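Local coordinates for 3-dehydroquinate dehydratase (Aquifex aeolicus, PDB 2EGZ), which catalyses the cis-dehydration of 3-dehydroquinate to 3-dehydroshikimate, the third step of the chorismate pathway, through a Schiff-base intermediate with its substrate, at residues Leu29-Phe34 / Asn40-Lys45; Glu75-Leu80 / Thr87-Ser92; Glu14-Ala19 / Asp25-Arg30. All coordinates share one frame; numbering follows the deposited sequence.

Contact 1: residues Leu29-Phe34 / Asn40-Lys45; sequences LRVDQF and NYVKEK
Tyr-41, near the start of helix 39-51, brings its ring against that of Phe-34, which follows the short 3-10 turn at the end of strand 26-30. Its CE2 lies 3.8 Å from Phe-34 CD2, and that phenylalanine carbon sits at the edge of the tyrosine ring, near its plane. With CG anti to the backbone N (chi1 -172°), the tyrosine ring swings from the flank of the helix toward the turn, and its hydroxyl is hydrogen-bonded to Asp-9 OD2, which should limit how far the ring can move. Val-42 comes next and meets Val-31 tip to tip. Two methyl pairs share this meeting: Val-42 CG1 is 4.0 Å from Val-31 CG2, and Val-42 CG2 is 4.1 Å from Val-31 CG1. Leu-76 and Leu-80 of helix 73-80 also touch Val-42, which is buried. One turn further on, Lys-45 contributes only the root of its chain. Its CB rests 3.7 Å from Leu-29 CD2. Lys-45 and Phe-34 slide past each other in opposite directions, with Lys-45 CG 3.9 Å from Phe-34 CE2. A bend at chi2 (-72°) then helps to lead the amino end away from the apolar surface. Away from the helix, Arg-30 grips Asp-32 side-on: NE donates to the syn lone pair of OD1 in the guanidinium plane (2.9 Å), while NH2 reaches OD2 with a tilt. The chemistry is thus divided between two sides of one short segment. No hydrogen bond joins the two segments, which meet through hydrocarbon contacts, whereas the ion pair turns the other way, where Arg-30 is predicted to bind 3-dehydroquinate.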
ATOM      1  N   LEU B  29      19.516  10.048  -3.939  1.00 13.90           N
ATOM      2  CA  LEU B  29      19.132  11.089  -2.999  1.00 16.01           C
ATOM      3  C   LEU B  29      17.822  10.671  -2.352  1.00 16.86           C
ATOM      4  O   LEU B  29      16.783  10.625  -3.007  1.00 17.09           O
ATOM      5  CB  LEU B  29      18.955  12.439  -3.705  1.00 15.89           C
ATOM      6  CG  LEU B  29      20.209  13.230  -4.094  1.00 16.80           C
ATOM      7  CD1 LEU B  29      21.027  12.438  -5.092  1.00 20.65           C
ATOM      8  CD2 LEU B  29      19.806  14.571  -4.691  1.00 20.48           C
ATOM      9  N   ARG B  30      17.887  10.328  -1.070  1.00 18.84           N
ATOM     10  CA  ARG B  30      16.693   9.937  -0.333  1.00 19.44           C
ATOM     11  C   ARG B  30      16.130  11.229   0.240  1.00 20.72           C
ATOM     12  O   ARG B  30      16.361  11.561   1.403  1.00 21.07           O
ATOM     13  CB  ARG B  30      17.051   8.958   0.788  1.00 20.39           C
ATOM     14  CG  ARG B  30      17.349   7.540   0.305  1.00 21.29           C
ATOM     15  CD  ARG B  30      16.107   6.904  -0.312  1.00 22.12           C
ATOM     16  NE  ARG B  30      15.010   6.828   0.654  1.00 23.47           N
ATOM     17  CZ  ARG B  30      14.833   5.829   1.515  1.00 23.41           C
ATOM     18  NH1 ARG B  30      15.676   4.805   1.532  1.00 24.43           N
ATOM     19  NH2 ARG B  30      13.824   5.869   2.376  1.00 22.64           N
ATOM     20  N   VAL B  31      15.398  11.958  -0.598  1.00 20.81           N
ATOM     21  CA  VAL B  31      14.822  13.236  -0.206  1.00 23.37           C
ATOM     22  C   VAL B  31      13.889  13.129   0.994  1.00 25.14           C
ATOM     23  O   VAL B  31      13.660  14.116   1.692  1.00 27.19           O
ATOM     24  CB  VAL B  31      14.074  13.881  -1.384  1.00 22.75           C
ATOM     25  CG1 VAL B  31      13.586  15.272  -0.997  1.00 23.32           C
ATOM     26  CG2 VAL B  31      14.996  13.960  -2.595  1.00 22.43           C
ATOM     27  N   ASP B  32      13.355  11.939   1.244  1.00 25.05           N
ATOM     28  CA  ASP B  32      12.467  11.748   2.385  1.00 26.86           C
ATOM     29  C   ASP B  32      13.250  11.855   3.694  1.00 27.11           C
ATOM     30  O   ASP B  32      12.667  12.001   4.769  1.00 26.20           O
ATOM     31  CB  ASP B  32      11.779  10.382   2.305  1.00 26.80           C
ATOM     32  CG  ASP B  32      12.757   9.252   2.061  1.00 27.28           C
ATOM     33  OD1 ASP B  32      13.347   9.210   0.960  1.00 27.02           O
ATOM     34  OD2 ASP B  32      12.941   8.411   2.967  1.00 27.79           O
ATOM     35  N   GLN B  33      14.575  11.784   3.592  1.00 27.34           N
ATOM     36  CA  GLN B  33      15.449  11.866   4.757  1.00 28.19           C
ATOM     37  C   GLN B  33      16.152  13.222   4.825  1.00 27.71           C
ATOM     38  O   GLN B  33      17.040  13.430   5.653  1.00 27.51           O
ATOM     39  CB  GLN B  33      16.485  10.743   4.700  1.00 30.12           C
ATOM     40  CG  GLN B  33      15.871   9.347   4.686  1.00 33.56           C
ATOM     41  CD  GLN B  33      15.661   8.779   6.077  1.00 36.49           C
ATOM     42  OE1 GLN B  33      15.122   9.447   6.962  1.00 36.95           O
ATOM     43  NE2 GLN B  33      16.086   7.531   6.275  1.00 37.21           N
ATOM     44  N   PHE B  34      15.747  14.134   3.947  1.00 26.88           N
ATOM     45  CA  PHE B  34      16.317  15.478   3.887  1.00 27.43           C
ATOM     46  C   PHE B  34      15.640  16.401   4.895  1.00 28.44           C
ATOM     47  O   PHE B  34      14.430  16.320   5.108  1.00 28.29           O
ATOM     48  CB  PHE B  34      16.135  16.069   2.484  1.00 26.43           C
ATOM     49  CG  PHE B  34      17.232  15.712   1.511  1.00 26.55           C
ATOM     50  CD1 PHE B  34      17.812  14.448   1.515  1.00 26.00           C
ATOM     51  CD2 PHE B  34      17.655  16.641   0.560  1.00 25.43           C
ATOM     52  CE1 PHE B  34      18.798  14.111   0.584  1.00 24.73           C
ATOM     53  CE2 PHE B  34      18.637  16.316  -0.376  1.00 24.77           C
ATOM     54  CZ  PHE B  34      19.209  15.048  -0.364  1.00 25.62           C
ATOM     55  N   ASN B  40      15.058  24.162  -4.815  1.00 27.93           N
ATOM     56  CA  ASN B  40      16.428  24.567  -5.089  1.00 28.01           C
ATOM     57  C   ASN B  40      17.449  23.736  -4.335  1.00 27.54           C
ATOM     58  O   ASN B  40      18.471  23.340  -4.900  1.00 27.68           O
ATOM     59  CB  ASN B  40      16.639  26.042  -4.754  1.00 30.25           C
ATOM     60  CG  ASN B  40      18.005  26.533  -5.184  1.00 31.72           C
ATOM     61  OD1 ASN B  40      18.330  26.517  -6.370  1.00 32.01           O
ATOM     62  ND2 ASN B  40      18.816  26.962  -4.225  1.00 33.87           N
ATOM     63  N   TYR B  41      17.177  23.479  -3.060  1.00 24.83           N
ATOM     64  CA  TYR B  41      18.083  22.693  -2.238  1.00 25.97           C
ATOM     65  C   TYR B  41      18.323  21.331  -2.878  1.00 24.56           C
ATOM     66  O   TYR B  41      19.461  20.880  -2.987  1.00 25.57           O
ATOM     67  CB  TYR B  41      17.497  22.494  -0.840  1.00 26.41           C
ATOM     68  CG  TYR B  41      18.453  21.856   0.146  1.00 28.40           C
ATOM     69  CD1 TYR B  41      19.540  22.569   0.657  1.00 28.65           C
ATOM     70  CD2 TYR B  41      18.261  20.545   0.584  1.00 28.82           C
ATOM     71  CE1 TYR B  41      20.408  21.993   1.585  1.00 30.07           C
ATOM     72  CE2 TYR B  41      19.124  19.960   1.509  1.00 30.14           C
ATOM     73  CZ  TYR B  41      20.193  20.690   2.007  1.00 29.56           C
ATOM     74  OH  TYR B  41      21.034  20.115   2.932  1.00 32.44           O
ATOM     75  N   VAL B  42      17.248  20.678  -3.307  1.00 22.36           N
ATOM     76  CA  VAL B  42      17.369  19.360  -3.918  1.00 21.27           C
ATOM     77  C   VAL B  42      18.006  19.445  -5.301  1.00 20.74           C
ATOM     78  O   VAL B  42      18.815  18.595  -5.667  1.00 20.60           O
ATOM     79  CB  VAL B  42      15.998  18.658  -4.021  1.00 19.98           C
ATOM     80  CG1 VAL B  42      16.191  17.226  -4.502  1.00 16.91           C
ATOM     81  CG2 VAL B  42      15.316  18.658  -2.654  1.00 18.58           C
ATOM     82  N   LYS B  43      17.651  20.474  -6.062  1.00 20.97           N
ATOM     83  CA  LYS B  43      18.224  20.650  -7.389  1.00 22.97           C
ATOM     84  C   LYS B  43      19.745  20.764  -7.296  1.00 23.13           C
ATOM     85  O   LYS B  43      20.470  20.074  -8.017  1.00 24.06           O
ATOM     86  CB  LYS B  43      17.644  21.899  -8.059  1.00 23.57           C
ATOM     87  CG  LYS B  43      18.233  22.197  -9.430  1.00 25.84           C
ATOM     88  CD  LYS B  43      17.503  23.342 -10.116  1.00 26.82           C
ATOM     89  CE  LYS B  43      18.219  23.779 -11.385  1.00 27.57           C
ATOM     90  NZ  LYS B  43      19.545  24.402 -11.084  1.00 28.90           N
ATOM     91  N   GLU B  44      20.229  21.622  -6.400  1.00 23.25           N
ATOM     92  CA  GLU B  44      21.670  21.814  -6.228  1.00 22.76           C
ATOM     93  C   GLU B  44      22.369  20.523  -5.810  1.00 21.60           C
ATOM     94  O   GLU B  44      23.528  20.286  -6.174  1.00 20.42           O
ATOM     95  CB  GLU B  44      21.948  22.908  -5.188  1.00 25.33           C
ATOM     96  CG  GLU B  44      21.264  24.234  -5.483  1.00 28.71           C
ATOM     97  CD  GLU B  44      21.898  25.406  -4.746  1.00 31.05           C
ATOM     98  OE1 GLU B  44      22.210  25.267  -3.543  1.00 31.44           O
ATOM     99  OE2 GLU B  44      22.072  26.474  -5.373  1.00 33.06           O
ATOM    100  N   LYS B  45      21.674  19.693  -5.039  1.00 19.49           N
ATOM    101  CA  LYS B  45      22.240  18.425  -4.597  1.00 19.93           C
ATOM    102  C   LYS B  45      22.406  17.500  -5.803  1.00 17.86           C
ATOM    103  O   LYS B  45      23.441  16.855  -5.952  1.00 17.33           O
ATOM    104  CB  LYS B  45      21.338  17.773  -3.548  1.00 20.88           C
ATOM    105  CG  LYS B  45      21.328  18.495  -2.207  1.00 24.48           C
ATOM    106  CD  LYS B  45      22.637  18.287  -1.470  1.00 26.78           C
ATOM    107  CE  LYS B  45      22.645  18.985  -0.116  1.00 29.30           C
ATOM    108  NZ  LYS B  45      22.637  20.467  -0.241  1.00 32.56           N
TER

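Contact 2: residues Glu75-Leu80 / Thr87-Ser92; sequences ELFEEL and TDIELS
Phe-77 reaches from helix 73-80 toward strand 86-90, where two strand residues, Thr-87 and Ile-89, point back at its ring. It crosses both side chains at a slant, and their methyls, obliquely placed, approach from the same side of the ring. By the CD1/CE1 border the methyl CG2 of Thr-87 lies 3.7 Å from Phe-77 CE1. By the CE2/CZ border CD1 of Ile-89 is 3.8 Å from Phe-77 CE2. The isoleucine extends this methyl by holding CG1 anti to its backbone N (chi1 -177°). Thr-87 divides its two branches, giving the methyl to the ring while OG1 is hydrogen-bonded to Ser-81 OG. The backbone O of Asp-88 approaches Phe-77 CZ, but the Asp-88 side chain starts away from the helix and its OD1 is hydrogen-bonded to Ser-114 OG, close to the Schiff-base residue Lys-142. Replacing Phe-77 with an alanine here would probably open a gap in which the methyls of Thr-87 and Ile-89 lose their shared apolar partner. The short segments of helix and strand run roughly antiparallel, at 149°, with axes 10.8 Å apart. Around them, Leu-58 of strand 55-59 and Leu-100 of helix 94-107 also touch Phe-77, and Leu-96 and Leu-97 pack on Ile-89, so the ring sits where two helices meet the sheet.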
ATOM      1  N   GLU B  75       5.711  18.070  -6.593  1.00 27.23           N
ATOM      2  CA  GLU B  75       6.341  19.209  -7.249  1.00 27.08           C
ATOM      3  C   GLU B  75       7.805  18.896  -7.522  1.00 25.43           C
ATOM      4  O   GLU B  75       8.339  19.243  -8.575  1.00 27.97           O
ATOM      5  CB  GLU B  75       6.224  20.460  -6.368  1.00 26.10           C
ATOM      6  N   LEU B  76       8.455  18.244  -6.566  1.00 24.42           N
ATOM      7  CA  LEU B  76       9.858  17.884  -6.723  1.00 23.70           C
ATOM      8  C   LEU B  76      10.024  16.979  -7.939  1.00 23.80           C
ATOM      9  O   LEU B  76      10.940  17.171  -8.739  1.00 23.84           O
ATOM     10  CB  LEU B  76      10.367  17.183  -5.464  1.00 23.56           C
ATOM     11  CG  LEU B  76      10.546  18.105  -4.253  1.00 23.51           C
ATOM     12  CD1 LEU B  76      10.712  17.291  -2.979  1.00 22.72           C
ATOM     13  CD2 LEU B  76      11.752  18.995  -4.489  1.00 22.77           C
ATOM     14  N   PHE B  77       9.132  16.001  -8.079  1.00 23.16           N
ATOM     15  CA  PHE B  77       9.185  15.080  -9.212  1.00 23.53           C
ATOM     16  C   PHE B  77       8.998  15.825 -10.532  1.00 24.49           C
ATOM     17  O   PHE B  77       9.752  15.621 -11.486  1.00 23.86           O
ATOM     18  CB  PHE B  77       8.102  14.002  -9.092  1.00 21.73           C
ATOM     19  CG  PHE B  77       8.412  12.928  -8.087  1.00 20.46           C
ATOM     20  CD1 PHE B  77       9.653  12.298  -8.081  1.00 18.17           C
ATOM     21  CD2 PHE B  77       7.447  12.513  -7.175  1.00 20.77           C
ATOM     22  CE1 PHE B  77       9.929  11.277  -7.186  1.00 17.95           C
ATOM     23  CE2 PHE B  77       7.715  11.486  -6.272  1.00 19.92           C
ATOM     24  CZ  PHE B  77       8.963  10.867  -6.282  1.00 17.53           C
ATOM     25  N   GLU B  78       7.986  16.685 -10.581  1.00 25.14           N
ATOM     26  CA  GLU B  78       7.692  17.456 -11.782  1.00 26.48           C
ATOM     27  C   GLU B  78       8.897  18.260 -12.241  1.00 25.21           C
ATOM     28  O   GLU B  78       9.247  18.256 -13.419  1.00 25.73           O
ATOM     29  CB  GLU B  78       6.530  18.423 -11.527  1.00 27.69           C
ATOM     30  CG  GLU B  78       5.263  17.769 -11.020  1.00 31.09           C
ATOM     31  CD  GLU B  78       4.117  18.758 -10.884  1.00 34.49           C
ATOM     32  OE1 GLU B  78       4.300  19.802 -10.216  1.00 34.22           O
ATOM     33  OE2 GLU B  78       3.033  18.488 -11.444  1.00 35.19           O
ATOM     34  N   GLU B  79       9.534  18.939 -11.296  1.00 26.09           N
ATOM     35  CA  GLU B  79      10.683  19.782 -11.594  1.00 27.31           C
ATOM     36  C   GLU B  79      12.042  19.095 -11.686  1.00 25.77           C
ATOM     37  O   GLU B  79      12.883  19.491 -12.491  1.00 26.17           O
ATOM     38  CB  GLU B  79      10.776  20.899 -10.554  1.00 30.22           C
ATOM     39  CG  GLU B  79       9.536  21.773 -10.473  1.00 34.12           C
ATOM     40  CD  GLU B  79       9.173  22.372 -11.812  1.00 35.84           C
ATOM     41  OE1 GLU B  79      10.047  23.013 -12.435  1.00 37.41           O
ATOM     42  OE2 GLU B  79       8.013  22.204 -12.242  1.00 38.25           O
ATOM     43  N   LEU B  80      12.262  18.067 -10.874  1.00 24.25           N
ATOM     44  CA  LEU B  80      13.558  17.402 -10.863  1.00 21.93           C
ATOM     45  C   LEU B  80      13.711  16.095 -11.641  1.00 21.23           C
ATOM     46  O   LEU B  80      14.829  15.718 -11.991  1.00 21.14           O
ATOM     47  CB  LEU B  80      14.000  17.190  -9.414  1.00 22.83           C
ATOM     48  CG  LEU B  80      14.047  18.476  -8.580  1.00 23.65           C
ATOM     49  CD1 LEU B  80      14.445  18.148  -7.151  1.00 24.88           C
ATOM     50  CD2 LEU B  80      15.038  19.455  -9.195  1.00 25.30           C
ATOM     51  N   THR B  87      14.555   8.131 -11.609  1.00 13.06           N
ATOM     52  CA  THR B  87      13.578   8.587 -10.634  1.00 13.89           C
ATOM     53  C   THR B  87      12.945   7.296 -10.125  1.00 13.98           C
ATOM     54  O   THR B  87      12.520   6.451 -10.917  1.00 14.01           O
ATOM     55  CB  THR B  87      12.481   9.479 -11.244  1.00 15.14           C
ATOM     56  OG1 THR B  87      13.029  10.761 -11.579  1.00 14.95           O
ATOM     57  CG2 THR B  87      11.346   9.667 -10.242  1.00 14.69           C
ATOM     58  N   ASP B  88      12.923   7.126  -8.809  1.00 12.06           N
ATOM     59  CA  ASP B  88      12.337   5.935  -8.203  1.00 14.15           C
ATOM     60  C   ASP B  88      10.989   6.317  -7.602  1.00 13.50           C
ATOM     61  O   ASP B  88      10.925   7.128  -6.681  1.00 14.36           O
ATOM     62  CB  ASP B  88      13.264   5.389  -7.103  1.00 12.03           C
ATOM     63  CG  ASP B  88      12.722   4.124  -6.441  1.00 15.69           C
ATOM     64  OD1 ASP B  88      11.491   4.030  -6.242  1.00 15.98           O
ATOM     65  OD2 ASP B  88      13.528   3.226  -6.097  1.00 15.96           O
ATOM     66  N   ILE B  89       9.919   5.742  -8.138  1.00 13.86           N
ATOM     67  CA  ILE B  89       8.575   6.003  -7.635  1.00 14.82           C
ATOM     68  C   ILE B  89       7.993   4.652  -7.218  1.00 16.20           C
ATOM     69  O   ILE B  89       8.277   3.637  -7.844  1.00 15.81           O
ATOM     70  CB  ILE B  89       7.684   6.659  -8.723  1.00 14.05           C
ATOM     71  CG1 ILE B  89       6.297   6.989  -8.153  1.00 14.97           C
ATOM     72  CG2 ILE B  89       7.563   5.738  -9.922  1.00 16.15           C
ATOM     73  CD1 ILE B  89       6.317   8.013  -7.034  1.00 16.02           C
ATOM     74  N   GLU B  90       7.202   4.632  -6.151  1.00 16.15           N
ATOM     75  CA  GLU B  90       6.614   3.376  -5.688  1.00 16.99           C
ATOM     76  C   GLU B  90       5.469   2.945  -6.594  1.00 16.70           C
ATOM     77  O   GLU B  90       4.685   3.778  -7.063  1.00 17.56           O
ATOM     78  CB  GLU B  90       6.076   3.509  -4.260  1.00 18.07           C
ATOM     79  CG  GLU B  90       7.057   4.027  -3.213  1.00 20.93           C
ATOM     80  CD  GLU B  90       7.335   5.512  -3.345  1.00 22.11           C
ATOM     81  OE1 GLU B  90       6.470   6.241  -3.881  1.00 21.43           O
ATOM     82  OE2 GLU B  90       8.415   5.951  -2.896  1.00 22.24           O
ATOM     83  N   LEU B  91       5.370   1.641  -6.839  1.00 16.41           N
ATOM     84  CA  LEU B  91       4.298   1.108  -7.670  1.00 17.09           C
ATOM     85  C   LEU B  91       2.972   1.458  -6.999  1.00 18.68           C
ATOM     86  O   LEU B  91       1.963   1.664  -7.668  1.00 19.47           O
ATOM     87  CB  LEU B  91       4.425  -0.417  -7.795  1.00 16.82           C
ATOM     88  CG  LEU B  91       3.318  -1.186  -8.528  1.00 17.15           C
ATOM     89  CD1 LEU B  91       3.207  -0.715  -9.970  1.00 16.58           C
ATOM     90  CD2 LEU B  91       3.625  -2.674  -8.483  1.00 16.87           C
ATOM     91  N   SER B  92       2.993   1.530  -5.671  1.00 19.82           N
ATOM     92  CA  SER B  92       1.794   1.835  -4.899  1.00 21.39           C
ATOM     93  C   SER B  92       1.297   3.274  -5.057  1.00 22.69           C
ATOM     94  O   SER B  92       0.158   3.577  -4.701  1.00 21.48           O
ATOM     95  CB  SER B  92       2.027   1.515  -3.416  1.00 21.43           C
ATOM     96  OG  SER B  92       3.119   2.243  -2.893  1.00 23.84           O
TER

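Contact 3: residues Glu14-Ala19 / Asp25-Arg30; sequences ENLKKA and DIVELR
Within the beta-alpha-beta unit made of strand 2-7, helix 12-22 and strand 26-30, the returning strand meets the helix through one valine. Val-27 points toward the helix, and a single methyl, CG2, does the touching. CD1 of Leu-16 lies 3.7 Å from this methyl, the two side chains crossing at about a right angle. Leu-16 reaches it although its CB does not point straight at the strand: CG is anti to the backbone N (chi1 173°), which carries the branched end nearer. One turn later Ala-19, whose CB does face the strand, comes within 4.3 Å of the same Val-27 CG2. Its small side chain is consistent with this approach: the CA atoms of Ala-19 and Val-27, 7.7 Å apart, are the nearest pair. All three residues are buried, and their meeting is wholly apolar. Val-49 of helix 39-51 and Leu-7 of strand 2-7 also touch Val-27, while Val-5 touches Ala-19. The next strand residue, Glu-28, hydrogen-bonds through OE2 to Thr-59 OG1 and is predicted to contribute to 3-dehydroquinate binding. Such apolar seating of an outer helix against a parallel strand is characteristic of the TIM barrel, the fold of type I dehydroquinases.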
ATOM      1  N   GLU B  14      31.034  15.995   1.552  1.00 26.06           N
ATOM      2  CA  GLU B  14      32.109  15.073   1.894  1.00 27.03           C
ATOM      3  C   GLU B  14      31.711  13.616   1.651  1.00 25.14           C
ATOM      4  O   GLU B  14      32.548  12.803   1.267  1.00 24.99           O
ATOM      5  CB  GLU B  14      32.531  15.252   3.353  1.00 30.99           C
ATOM      6  CG  GLU B  14      31.391  15.118   4.342  1.00 35.87           C
ATOM      7  CD  GLU B  14      31.810  14.421   5.620  1.00 39.72           C
ATOM      8  OE1 GLU B  14      32.223  13.243   5.543  1.00 43.44           O
ATOM      9  OE2 GLU B  14      31.726  15.046   6.698  1.00 39.89           O
ATOM     10  N   ASN B  15      30.441  13.287   1.882  1.00 23.98           N
ATOM     11  CA  ASN B  15      29.969  11.919   1.668  1.00 24.00           C
ATOM     12  C   ASN B  15      29.966  11.615   0.178  1.00 22.73           C
ATOM     13  O   ASN B  15      30.256  10.495  -0.237  1.00 24.14           O
ATOM     14  CB  ASN B  15      28.561  11.720   2.240  1.00 24.22           C
ATOM     15  CG  ASN B  15      28.552  11.647   3.755  1.00 24.39           C
ATOM     16  OD1 ASN B  15      29.490  11.131   4.365  1.00 24.77           O
ATOM     17  ND2 ASN B  15      27.485  12.146   4.368  1.00 25.51           N
ATOM     18  N   LEU B  16      29.630  12.621  -0.619  1.00 21.96           N
ATOM     19  CA  LEU B  16      29.617  12.472  -2.066  1.00 21.18           C
ATOM     20  C   LEU B  16      31.052  12.222  -2.517  1.00 21.01           C
ATOM     21  O   LEU B  16      31.315  11.342  -3.338  1.00 20.69           O
ATOM     22  CB  LEU B  16      29.062  13.744  -2.720  1.00 21.43           C
ATOM     23  CG  LEU B  16      29.109  13.849  -4.248  1.00 21.74           C
ATOM     24  CD1 LEU B  16      28.440  12.632  -4.889  1.00 19.12           C
ATOM     25  CD2 LEU B  16      28.416  15.133  -4.676  1.00 20.74           C
ATOM     26  N   LYS B  17      31.982  12.996  -1.962  1.00 20.83           N
ATOM     27  CA  LYS B  17      33.393  12.855  -2.296  1.00 20.55           C
ATOM     28  C   LYS B  17      33.863  11.437  -1.991  1.00 20.87           C
ATOM     29  O   LYS B  17      34.625  10.841  -2.755  1.00 19.18           O
ATOM     30  CB  LYS B  17      34.223  13.861  -1.499  1.00 21.69           C
ATOM     31  N   LYS B  18      33.405  10.906  -0.864  1.00 22.27           N
ATOM     32  CA  LYS B  18      33.765   9.555  -0.450  1.00 23.60           C
ATOM     33  C   LYS B  18      33.125   8.509  -1.355  1.00 22.18           C
ATOM     34  O   LYS B  18      33.756   7.506  -1.696  1.00 23.52           O
ATOM     35  CB  LYS B  18      33.340   9.334   1.000  1.00 26.63           C
ATOM     36  CG  LYS B  18      34.148  10.166   1.975  1.00 32.08           C
ATOM     37  CD  LYS B  18      33.690   9.981   3.405  1.00 35.33           C
ATOM     38  CE  LYS B  18      34.891  10.027   4.335  1.00 38.84           C
ATOM     39  NZ  LYS B  18      34.500  10.113   5.770  1.00 42.64           N
ATOM     40  N   ALA B  19      31.874   8.751  -1.736  1.00 21.67           N
ATOM     41  CA  ALA B  19      31.150   7.841  -2.619  1.00 21.24           C
ATOM     42  C   ALA B  19      31.891   7.756  -3.947  1.00 20.86           C
ATOM     43  O   ALA B  19      32.024   6.680  -4.525  1.00 19.86           O
ATOM     44  CB  ALA B  19      29.724   8.340  -2.843  1.00 21.62           C
ATOM     45  N   ASP B  25      28.728   4.397  -8.578  1.00 12.35           N
ATOM     46  CA  ASP B  25      28.394   4.834  -9.934  1.00 11.61           C
ATOM     47  C   ASP B  25      27.219   5.781  -9.815  1.00 11.04           C
ATOM     48  O   ASP B  25      27.050   6.701 -10.620  1.00 10.49           O
ATOM     49  CB  ASP B  25      27.951   3.651 -10.798  1.00 11.40           C
ATOM     50  CG  ASP B  25      29.033   2.619 -10.979  1.00 13.94           C
ATOM     51  OD1 ASP B  25      30.057   2.956 -11.607  1.00 14.53           O
ATOM     52  OD2 ASP B  25      28.859   1.475 -10.496  1.00 14.22           O
ATOM     53  N   ILE B  26      26.406   5.534  -8.793  1.00 11.30           N
ATOM     54  CA  ILE B  26      25.199   6.306  -8.561  1.00 11.84           C
ATOM     55  C   ILE B  26      25.012   6.728  -7.112  1.00 12.22           C
ATOM     56  O   ILE B  26      25.382   6.004  -6.193  1.00 12.42           O
ATOM     57  CB  ILE B  26      23.954   5.469  -8.929  1.00 11.86           C
ATOM     58  CG1 ILE B  26      24.010   5.057 -10.398  1.00 12.78           C
ATOM     59  CG2 ILE B  26      22.690   6.241  -8.613  1.00 13.94           C
ATOM     60  CD1 ILE B  26      22.958   4.032 -10.761  1.00 15.94           C
ATOM     61  N   VAL B  27      24.434   7.909  -6.920  1.00 12.26           N
ATOM     62  CA  VAL B  27      24.107   8.385  -5.585  1.00 12.48           C
ATOM     63  C   VAL B  27      22.588   8.501  -5.580  1.00 12.52           C
ATOM     64  O   VAL B  27      22.003   9.167  -6.437  1.00 12.36           O
ATOM     65  CB  VAL B  27      24.710   9.780  -5.264  1.00 14.38           C
ATOM     66  CG1 VAL B  27      24.014  10.379  -4.041  1.00 16.30           C
ATOM     67  CG2 VAL B  27      26.199   9.652  -4.980  1.00 13.76           C
ATOM     68  N   GLU B  28      21.943   7.824  -4.641  1.00 13.05           N
ATOM     69  CA  GLU B  28      20.496   7.914  -4.547  1.00 12.87           C
ATOM     70  C   GLU B  28      20.151   8.968  -3.507  1.00 14.11           C
ATOM     71  O   GLU B  28      20.468   8.809  -2.326  1.00 15.02           O
ATOM     72  CB  GLU B  28      19.874   6.583  -4.121  1.00 13.48           C
ATOM     73  CG  GLU B  28      18.371   6.704  -3.846  1.00 16.01           C
ATOM     74  CD  GLU B  28      17.727   5.400  -3.416  1.00 18.39           C
ATOM     75  OE1 GLU B  28      18.342   4.676  -2.610  1.00 19.17           O
ATOM     76  OE2 GLU B  28      16.597   5.108  -3.870  1.00 20.35           O
ATOM     77  N   LEU B  29      19.516  10.048  -3.939  1.00 13.90           N
ATOM     78  CA  LEU B  29      19.132  11.089  -2.999  1.00 16.01           C
ATOM     79  C   LEU B  29      17.822  10.671  -2.352  1.00 16.86           C
ATOM     80  O   LEU B  29      16.783  10.625  -3.007  1.00 17.09           O
ATOM     81  CB  LEU B  29      18.955  12.439  -3.705  1.00 15.89           C
ATOM     82  CG  LEU B  29      20.209  13.230  -4.094  1.00 16.80           C
ATOM     83  CD1 LEU B  29      21.027  12.438  -5.092  1.00 20.65           C
ATOM     84  CD2 LEU B  29      19.806  14.571  -4.691  1.00 20.48           C
ATOM     85  N   ARG B  30      17.887  10.328  -1.070  1.00 18.84           N
ATOM     86  CA  ARG B  30      16.693   9.937  -0.333  1.00 19.44           C
ATOM     87  C   ARG B  30      16.130  11.229   0.240  1.00 20.72           C
ATOM     88  O   ARG B  30      16.361  11.561   1.403  1.00 21.07           O
ATOM     89  CB  ARG B  30      17.051   8.958   0.788  1.00 20.39           C
ATOM     90  CG  ARG B  30      17.349   7.540   0.305  1.00 21.29           C
ATOM     91  CD  ARG B  30      16.107   6.904  -0.312  1.00 22.12           C
ATOM     92  NE  ARG B  30      15.010   6.828   0.654  1.00 23.47           N
ATOM     93  CZ  ARG B  30      14.833   5.829   1.515  1.00 23.41           C
ATOM     94  NH1 ARG B  30      15.676   4.805   1.532  1.00 24.43           N
ATOM     95  NH2 ARG B  30      13.824   5.869   2.376  1.00 22.64           N
TER

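How the contacts relate
From the N terminus, contact 3 comes first, closing the turn from helix 12-22 into strand 26-30. Contact 1 begins on the last residues of that strand, sharing Leu-29 and Arg-30, and closes the connection from the strand to helix 39-51. Contact 2 follows in series, closing the short link from helix 73-80 into strand 86-90. None nests within or crosses another. Contacts 1 and 2 nevertheless meet in space where helices 39-51 and 73-80 pack together, with Val-31 also touching Leu-76. Contacts 2 and 3 approach through the neighbouring carboxylates of Asp-88 and Glu-28. Together they tie successive outer helices to one parallel sheet, unit by unit around the barrel.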